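Local coordinates for protein CRISPR-associated endonuclease Cas2 2 (PDB 1ZPW) that probably acts as a metal-dependent RNA endonuclease of the Cas2 family in CRISPR adaptive immunity, working as a homodimer that joins a Cas1 homodimer, at residues Asp11-Asp14 with Asp15-Val19; Val19-Ala22 with Asn23-Lys26; Arg51-Arg54 with Arg55-Leu59. All coordinates share one frame; numbering follows the deposited sequence.

Interaction 1: Asp11-Asp14 with Asp15-Val19; sequences DIPD and DTRRV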
loop_
_atom_site.group_PDB
_atom_site.type_symbol
_atom_site.label_atom_id
_atom_site.label_comp_id
_atom_site.label_asym_id
_atom_site.label_seq_id
_atom_site.Cartn_x
_atom_site.Cartn_y
_atom_site.Cartn_z
ATOM N N ASP A 11 -8.157 3.004 -3.072
ATOM C CA ASP A 11 -9.526 2.980 -3.543
ATOM C C ASP A 11 -9.434 3.501 -4.976
ATOM O O ASP A 11 -9.349 4.712 -5.196
ATOM C CB ASP A 11 -10.292 3.951 -2.650
ATOM C CG ASP A 11 -11.754 3.872 -2.806
ATOM O OD1 ASP A 11 -12.253 3.312 -3.829
ATOM O OD2 ASP A 11 -12.497 4.412 -1.932
ATOM N N ILE A 12 -9.399 2.566 -5.941
ATOM C CA ILE A 12 -9.186 2.879 -7.359
ATOM C C ILE A 12 -10.355 2.286 -8.145
ATOM O O ILE A 12 -10.465 1.077 -8.231
ATOM C CB ILE A 12 -7.853 2.231 -7.846
ATOM C CG1 ILE A 12 -6.662 2.449 -6.892
ATOM C CG2 ILE A 12 -7.584 2.514 -9.360
ATOM C CD1 ILE A 12 -6.272 3.856 -6.689
ATOM N N PRO A 13 -11.234 3.102 -8.677
ATOM C CA PRO A 13 -12.417 2.547 -9.374
ATOM C C PRO A 13 -12.126 1.794 -10.646
ATOM O O PRO A 13 -12.875 0.839 -11.027
ATOM C CB PRO A 13 -13.332 3.771 -9.586
ATOM C CG PRO A 13 -12.472 4.983 -9.378
ATOM C CD PRO A 13 -11.296 4.564 -8.528
ATOM N N ASP A 14 -11.042 2.177 -11.312
ATOM C CA ASP A 14 -10.680 1.601 -12.591
ATOM C C ASP A 14 -9.883 0.317 -12.452
ATOM O O ASP A 14 -8.821 0.291 -11.793
ATOM C CB ASP A 14 -9.882 2.605 -13.411
ATOM C CG ASP A 14 -9.506 2.057 -14.773
ATOM O OD1 ASP A 14 -10.418 1.991 -15.654
ATOM O OD2 ASP A 14 -8.375 1.647 -15.072
ATOM N N ASP A 15 -10.371 -0.769 -13.062
ATOM C CA ASP A 15 -9.701 -2.061 -12.856
ATOM C C ASP A 15 -8.250 -2.088 -13.356
ATOM O O ASP A 15 -7.383 -2.666 -12.701
ATOM C CB ASP A 15 -10.468 -3.202 -13.551
ATOM C CG ASP A 15 -11.746 -3.595 -12.838
ATOM O OD1 ASP A 15 -12.021 -3.199 -11.675
ATOM O OD2 ASP A 15 -12.564 -4.349 -13.426
ATOM N N THR A 16 -8.003 -1.509 -14.544
ATOM C CA THR A 16 -6.664 -1.514 -15.118
ATOM C C THR A 16 -5.669 -0.747 -14.239
ATOM O O THR A 16 -4.584 -1.254 -13.975
ATOM C CB THR A 16 -6.677 -0.952 -16.551
ATOM O OG1 THR A 16 -7.447 -1.825 -17.394
ATOM C CG2 THR A 16 -5.285 -0.997 -17.165
ATOM N N ARG A 17 -6.046 0.448 -13.798
ATOM C CA ARG A 17 -5.186 1.209 -12.887
ATOM C C ARG A 17 -4.973 0.443 -11.593
ATOM O O ARG A 17 -3.876 0.454 -11.059
ATOM C CB ARG A 17 -5.800 2.555 -12.560
ATOM C CG ARG A 17 -5.823 3.476 -13.765
ATOM C CD ARG A 17 -5.921 4.931 -13.391
ATOM N NE ARG A 17 -7.076 5.231 -12.549
ATOM C CZ ARG A 17 -8.300 5.509 -13.010
ATOM N NH1 ARG A 17 -8.561 5.482 -14.324
ATOM N NH2 ARG A 17 -9.272 5.781 -12.154
ATOM N N ARG A 18 -6.003 -0.252 -11.112
ATOM C CA ARG A 18 -5.857 -0.973 -9.842
ATOM C C ARG A 18 -4.869 -2.133 -9.968
ATOM O O ARG A 18 -4.068 -2.379 -9.066
ATOM C CB ARG A 18 -7.203 -1.517 -9.358
ATOM C CG ARG A 18 -7.202 -1.818 -7.832
ATOM C CD ARG A 18 -8.498 -2.532 -7.375
ATOM N NE ARG A 18 -9.623 -1.774 -7.875
ATOM C CZ ARG A 18 -10.428 -2.172 -8.848
ATOM N NH1 ARG A 18 -11.352 -1.333 -9.284
ATOM N NH2 ARG A 18 -10.308 -3.401 -9.384
ATOM N N VAL A 19 -4.930 -2.838 -11.102
ATOM C CA VAL A 19 -4.024 -3.959 -11.343
ATOM C C VAL A 19 -2.592 -3.411 -11.381
ATOM O O VAL A 19 -1.683 -3.984 -10.774
ATOM C CB VAL A 19 -4.345 -4.650 -12.697
ATOM C CG1 VAL A 19 -3.204 -5.562 -13.061
ATOM C CG2 VAL A 19 -5.652 -5.454 -12.549
HETATM O O HOH W 1 -9.566 -0.288 -5.047
HETATM O O HOH W 2 -10.024 -0.979 -16.698
#
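The guanidinium of Arg17 carries Asp14 CB over one face, 3.2 Å above its plane and offset toward the rim, while Ile12 CG2 and Pro13 CG approach it obliquely. The Asp14 and Arg17 side chains cross at about a right angle, yet the carboxylate and guanidinium planes lie nearly parallel; Asp14 OD2 is 3.9 Å from Arg17 NH1, a long salt bridge with the oxygen well out of the guanidinium plane, so charge alone acts there. The stronger ionic partner of Arg17 is Asp62, whose OD2 pairs with NE. The Arg18 guanidinium has Asp14 O over one face, offset toward the rim, but bonds through its edges. Side-on, NE and NH1 both reach Ile12 O, at 3.0 Å from NE and 2.8 Å from NH1, in the plane of that carbonyl. End-on, NH1 and NH2 both hold Asp15 OD1 in a salt bridge, with NH2 2.9 Å from OD1. Two acceptors along its rim should limit the rotation of the group, and the bend at chi3 (-51°) folds it back to the loop carbonyl. Asp14 is the N-cap of the helix: with CG anti to the backbone N (chi1 -179°), OD2 turns to the first helical turn and accepts from Arg17 N at 2.9 Å, a nearly straight bond of 165°. Arg18 N closes the turn on Asp14 O, and a water joins Asp14 OD1 to Thr16 N. In the conformer described, Ile12 CG2 packs 3.7 Å from Arg17 CB. The contact forms the turn from strand 4-11 into helix 15-26, directly after Asp11, the predicted catalytic metal ligand. Asp11 pairs through its backbone with Ala63 of strand 63-68, while Ile12 and Arg17 lean on Leu57 and Asp58, respectively, in the loop that follows helix 43-56.

Interaction 2: Val19-Ala22 with Asn23-Lys26; sequences VKLA and NLLK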
loop_
_atom_site.group_PDB
_atom_site.type_symbol
_atom_site.label_atom_id
_atom_site.label_comp_id
_atom_site.label_asym_id
_atom_site.label_seq_id
_atom_site.Cartn_x
_atom_site.Cartn_y
_atom_site.Cartn_z
ATOM N N VAL A 19 -4.930 -2.838 -11.102
ATOM C CA VAL A 19 -4.024 -3.959 -11.343
ATOM C C VAL A 19 -2.592 -3.411 -11.381
ATOM O O VAL A 19 -1.683 -3.984 -10.774
ATOM C CB VAL A 19 -4.345 -4.650 -12.697
ATOM C CG1 VAL A 19 -3.204 -5.562 -13.061
ATOM C CG2 VAL A 19 -5.652 -5.454 -12.549
ATOM N N LYS A 20 -2.404 -2.290 -12.091
ATOM C CA LYS A 20 -1.053 -1.716 -12.176
ATOM C C LYS A 20 -0.527 -1.277 -10.811
ATOM O O LYS A 20 0.657 -1.508 -10.470
ATOM C CB LYS A 20 -1.044 -0.539 -13.141
ATOM C CG LYS A 20 -1.272 -1.011 -14.585
ATOM C CD LYS A 20 -1.260 0.165 -15.527
ATOM C CE LYS A 20 -1.610 -0.286 -16.919
ATOM N NZ LYS A 20 -1.714 0.916 -17.814
ATOM N N LEU A 21 -1.417 -0.685 -10.007
ATOM C CA LEU A 21 -1.005 -0.235 -8.679
ATOM C C LEU A 21 -0.671 -1.429 -7.786
ATOM O O LEU A 21 0.325 -1.411 -7.103
ATOM C CB LEU A 21 -2.085 0.644 -8.036
ATOM C CG LEU A 21 -1.702 1.099 -6.627
ATOM C CD1 LEU A 21 -0.444 1.983 -6.621
ATOM C CD2 LEU A 21 -2.867 1.823 -5.972
ATOM N N ALA A 22 -1.487 -2.473 -7.810
ATOM C CA ALA A 22 -1.165 -3.671 -7.022
ATOM C C ALA A 22 0.159 -4.295 -7.424
ATOM O O ALA A 22 0.925 -4.735 -6.562
ATOM C CB ALA A 22 -2.295 -4.705 -7.098
ATOM N N ASN A 23 0.430 -4.344 -8.717
ATOM C CA ASN A 23 1.689 -4.890 -9.190
ATOM C C ASN A 23 2.854 -4.051 -8.705
ATOM O O ASN A 23 3.903 -4.581 -8.308
ATOM C CB ASN A 23 1.685 -4.998 -10.714
ATOM C CG ASN A 23 0.770 -6.083 -11.217
ATOM O OD1 ASN A 23 0.490 -7.066 -10.509
ATOM N ND2 ASN A 23 0.293 -5.931 -12.455
ATOM N N LEU A 24 2.668 -2.732 -8.699
ATOM C CA LEU A 24 3.696 -1.850 -8.132
ATOM C C LEU A 24 3.934 -2.133 -6.647
ATOM O O LEU A 24 5.076 -2.281 -6.197
ATOM C CB LEU A 24 3.321 -0.393 -8.389
ATOM C CG LEU A 24 4.194 0.618 -7.648
ATOM C CD1 LEU A 24 5.590 0.545 -8.248
ATOM C CD2 LEU A 24 3.615 2.031 -7.730
ATOM N N LEU A 25 2.838 -2.246 -5.884
ATOM C CA LEU A 25 2.961 -2.450 -4.448
ATOM C C LEU A 25 3.687 -3.758 -4.072
ATOM O O LEU A 25 4.365 -3.804 -3.058
ATOM C CB LEU A 25 1.583 -2.364 -3.766
ATOM C CG LEU A 25 0.998 -0.937 -3.832
ATOM C CD1 LEU A 25 -0.355 -0.902 -3.101
ATOM C CD2 LEU A 25 1.920 0.133 -3.197
ATOM N N LYS A 26 3.574 -4.770 -4.924
ATOM C CA LYS A 26 4.310 -6.024 -4.744
ATOM C C LYS A 26 5.822 -5.830 -4.660
ATOM O O LYS A 26 6.518 -6.621 -4.021
ATOM C CB LYS A 26 3.945 -6.994 -5.869
ATOM C CG LYS A 26 2.523 -7.455 -5.781
ATOM C CD LYS A 26 2.371 -8.697 -4.926
ATOM C CE LYS A 26 0.895 -9.104 -4.899
ATOM N NZ LYS A 26 0.634 -10.417 -4.300
#
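Val19 and Asn23 lie side by side, one turn apart on helix 15-26, the first helix of the ferredoxin-like fold of Cas2 proteins. Four consecutive i to i+4 backbone hydrogen bonds join the two halves. Asn23 N gives to Val19 O and Leu24 N to Lys20 O, followed by Leu25 N to Leu21 O at 2.9 Å and Lys26 N to Ala22 O at 3.1 Å; the last is the most bent of the four, at 149°. The unbroken ladder marks regular alpha-helix through this turn.

Apolar contacts occupy the inner side. Leu21 extends its CD1 methyl to 4.2 Å from Leu24 CD2, and its CG lies 4.3 Å from Leu25 CD1. The three leucines form an apolar strip, but their branches only graze one another at these distances; each also packs inward: Leu21 and Leu25 on Tyr10 of strand 4-11, Leu24 on Arg52 and Leu56 of helix 43-56, and Leu25 on Val8 and Leu49 besides. Through this strip helix 15-26 packs on the sheet and against helix 43-56.

Mixed polar and apolar contacts belong to the outer side. In the conformer described, Asn23 turns its amide back along the helix, with CG anti to its own carbonyl carbon (chi1 -71°). ND2 comes within 3.2 Å of Val19 O, yet the angle is too poor for a hydrogen bond. Lys26 bends sharply at chi2 (-89°), and its CG rests 3.2 Å from Ala22 O. Beside the Asn23 amide, Val19 places its CG1 methyl 3.6 Å from ND2.

Interaction 3: Arg51-Arg54 with Arg55-Leu59; sequences RRAR and RLLDL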
loop_
_atom_site.group_PDB
_atom_site.type_symbol
_atom_site.label_atom_id
_atom_site.label_comp_id
_atom_site.label_asym_id
_atom_site.label_seq_id
_atom_site.Cartn_x
_atom_site.Cartn_y
_atom_site.Cartn_z
ATOM N N ARG A 51 6.427 8.355 -5.966
ATOM C CA ARG A 51 6.778 8.780 -7.304
ATOM C C ARG A 51 6.202 7.843 -8.359
ATOM O O ARG A 51 5.631 8.304 -9.360
ATOM C CB ARG A 51 8.304 8.873 -7.415
ATOM C CG ARG A 51 8.911 8.915 -8.805
ATOM C CD ARG A 51 10.453 8.607 -8.858
ATOM N NE ARG A 51 11.236 9.107 -7.718
ATOM C CZ ARG A 51 11.484 10.405 -7.469
ATOM N NH1 ARG A 51 12.198 10.777 -6.408
ATOM N NH2 ARG A 51 10.997 11.333 -8.282
ATOM N N ARG A 52 6.302 6.538 -8.111
ATOM C CA ARG A 52 5.832 5.545 -9.072
ATOM C C ARG A 52 4.315 5.443 -9.033
ATOM O O ARG A 52 3.701 5.243 -10.081
ATOM C CB ARG A 52 6.526 4.203 -8.799
ATOM C CG ARG A 52 8.050 4.304 -9.061
ATOM C CD ARG A 52 8.857 3.066 -8.833
ATOM N NE ARG A 52 8.568 2.023 -9.813
ATOM C CZ ARG A 52 8.916 0.745 -9.638
ATOM N NH1 ARG A 52 9.558 0.367 -8.529
ATOM N NH2 ARG A 52 8.617 -0.154 -10.561
ATOM N N ALA A 53 3.719 5.569 -7.848
ATOM C CA ALA A 53 2.252 5.492 -7.739
ATOM C C ALA A 53 1.628 6.678 -8.478
ATOM O O ALA A 53 0.658 6.534 -9.201
ATOM C CB ALA A 53 1.809 5.469 -6.277
ATOM N N ARG A 54 2.271 7.833 -8.366
ATOM C CA ARG A 54 1.771 9.015 -9.061
ATOM C C ARG A 54 1.715 8.870 -10.573
ATOM O O ARG A 54 0.860 9.496 -11.218
ATOM C CB ARG A 54 2.658 10.187 -8.719
ATOM C CG ARG A 54 2.458 10.724 -7.361
ATOM C CD ARG A 54 3.436 11.874 -7.151
ATOM N NE ARG A 54 3.502 12.348 -5.790
ATOM C CZ ARG A 54 2.595 13.138 -5.256
ATOM N NH1 ARG A 54 1.536 13.520 -5.962
ATOM N NH2 ARG A 54 2.737 13.543 -4.012
ATOM N N ARG A 55 2.618 8.107 -11.167
ATOM C CA ARG A 55 2.583 7.907 -12.610
ATOM C C ARG A 55 1.304 7.170 -12.983
ATOM O O ARG A 55 0.784 7.373 -14.074
ATOM C CB ARG A 55 3.802 7.150 -13.165
ATOM C CG ARG A 55 5.148 7.753 -12.824
ATOM C CD ARG A 55 6.362 6.960 -13.330
ATOM N NE ARG A 55 7.587 7.742 -13.173
ATOM C CZ ARG A 55 8.759 7.251 -12.813
ATOM N NH1 ARG A 55 8.889 5.948 -12.582
ATOM N NH2 ARG A 55 9.804 8.070 -12.667
ATOM N N LEU A 56 0.805 6.327 -12.067
ATOM C CA LEU A 56 -0.277 5.384 -12.382
ATOM C C LEU A 56 -1.669 5.879 -12.091
ATOM O O LEU A 56 -2.613 5.467 -12.786
ATOM C CB LEU A 56 -0.091 4.076 -11.594
ATOM C CG LEU A 56 1.192 3.288 -11.845
ATOM C CD1 LEU A 56 1.298 2.084 -10.906
ATOM C CD2 LEU A 56 1.329 2.842 -13.284
ATOM N N LEU A 57 -1.808 6.687 -11.052
ATOM C CA LEU A 57 -3.128 7.071 -10.522
ATOM C C LEU A 57 -3.773 8.192 -11.315
ATOM O O LEU A 57 -3.082 9.080 -11.828
ATOM C CB LEU A 57 -3.036 7.517 -9.055
ATOM C CG LEU A 57 -2.380 6.634 -7.975
ATOM C CD1 LEU A 57 -1.876 7.476 -6.812
ATOM C CD2 LEU A 57 -3.350 5.657 -7.477
ATOM N N ASP A 58 -5.100 8.172 -11.371
ATOM C CA ASP A 58 -5.890 9.296 -11.846
ATOM C C ASP A 58 -6.224 10.085 -10.605
ATOM O O ASP A 58 -7.083 9.694 -9.822
ATOM C CB ASP A 58 -7.174 8.771 -12.484
ATOM C CG ASP A 58 -8.043 9.875 -13.101
ATOM O OD1 ASP A 58 -8.337 10.890 -12.438
ATOM O OD2 ASP A 58 -8.499 9.768 -14.249
ATOM N N LEU A 59 -5.536 11.193 -10.360
ATOM C CA LEU A 59 -5.695 11.773 -9.008
ATOM C C LEU A 59 -7.029 12.524 -8.804
ATOM O O LEU A 59 -7.354 12.916 -7.686
ATOM C CB LEU A 59 -4.424 12.522 -8.516
ATOM C CG LEU A 59 -3.231 11.626 -8.080
ATOM C CD1 LEU A 59 -2.348 12.256 -7.002
ATOM C CD2 LEU A 59 -3.630 10.242 -7.598
HETATM O O HOH W 3 7.582 3.555 -12.721
HETATM O O HOH W 4 -0.938 10.985 -10.146
#
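Ala53 and Leu57 make the tight part of this helix end. Ala53 O accepts twice: Leu57 N meets it nearly along the C=O direction at 3.1 Å, and Leu56 N comes at 2.9 Å from well above the carbonyl plane. One carbonyl thus takes an i+4 and an i+3 bond as the helix runs out. The leucine side chain folds over the same spot, with Leu57 CG 3.3 Å from Ala53 O and Leu57 CD1 4.2 Å from Ala53 CB. One residue earlier the bonding is slacker: Arg55 N makes only a weak, bent bond to Arg52 O.

The outer side is looser and rich in arginine. The Arg55 chain runs extended from CG to NE and lies alongside Arg51, pointing the same way. Arg51 CG sits over one face of the Arg55 guanidinium, 4.0 Å above its plane and offset toward the rim in the Arg51 conformer described, so methylene rather than charge faces the flat group. The two guanidinium planes are 43° apart, and Arg51 NE stays 5.3 Å from Arg55 NH2. Arg55 NH1 gives to a water at 2.7 Å, in the guanidinium plane; the same water accepts weakly from Arg52 NE. A second water donates to Arg54 O and, weakly, to Leu57 O across the end of the helix.

Among its neighbours, the contact ends helix 43-56 beside helix 15-26, where Leu24 packs against Ala53. Leu57 continues inward onto Asp62, while Asp58 N bonds to Asp62 OD2 ahead of strand 63-68.

How the interactions relate
From the N terminus, interaction 1 turns the chain from strand 4-11 into helix 15-26, and interaction 2 takes over at the shared Val19 and carries that helix on. Interaction 3 follows in series at the far end of helix 43-56. All three are local, and none encloses or crosses another along the sequence; they meet in space. Ile12 CG1 lies 4.0 Å from Leu21 CD2, linking interactions 1 and 2. Ile12 CD1 reaches Leu57 CD2 at 3.5 Å, joining the strand-to-helix turn to the end of the second helix. Leu24 CD2, 3.9 Å from Leu56 CD1, ties the two helices together.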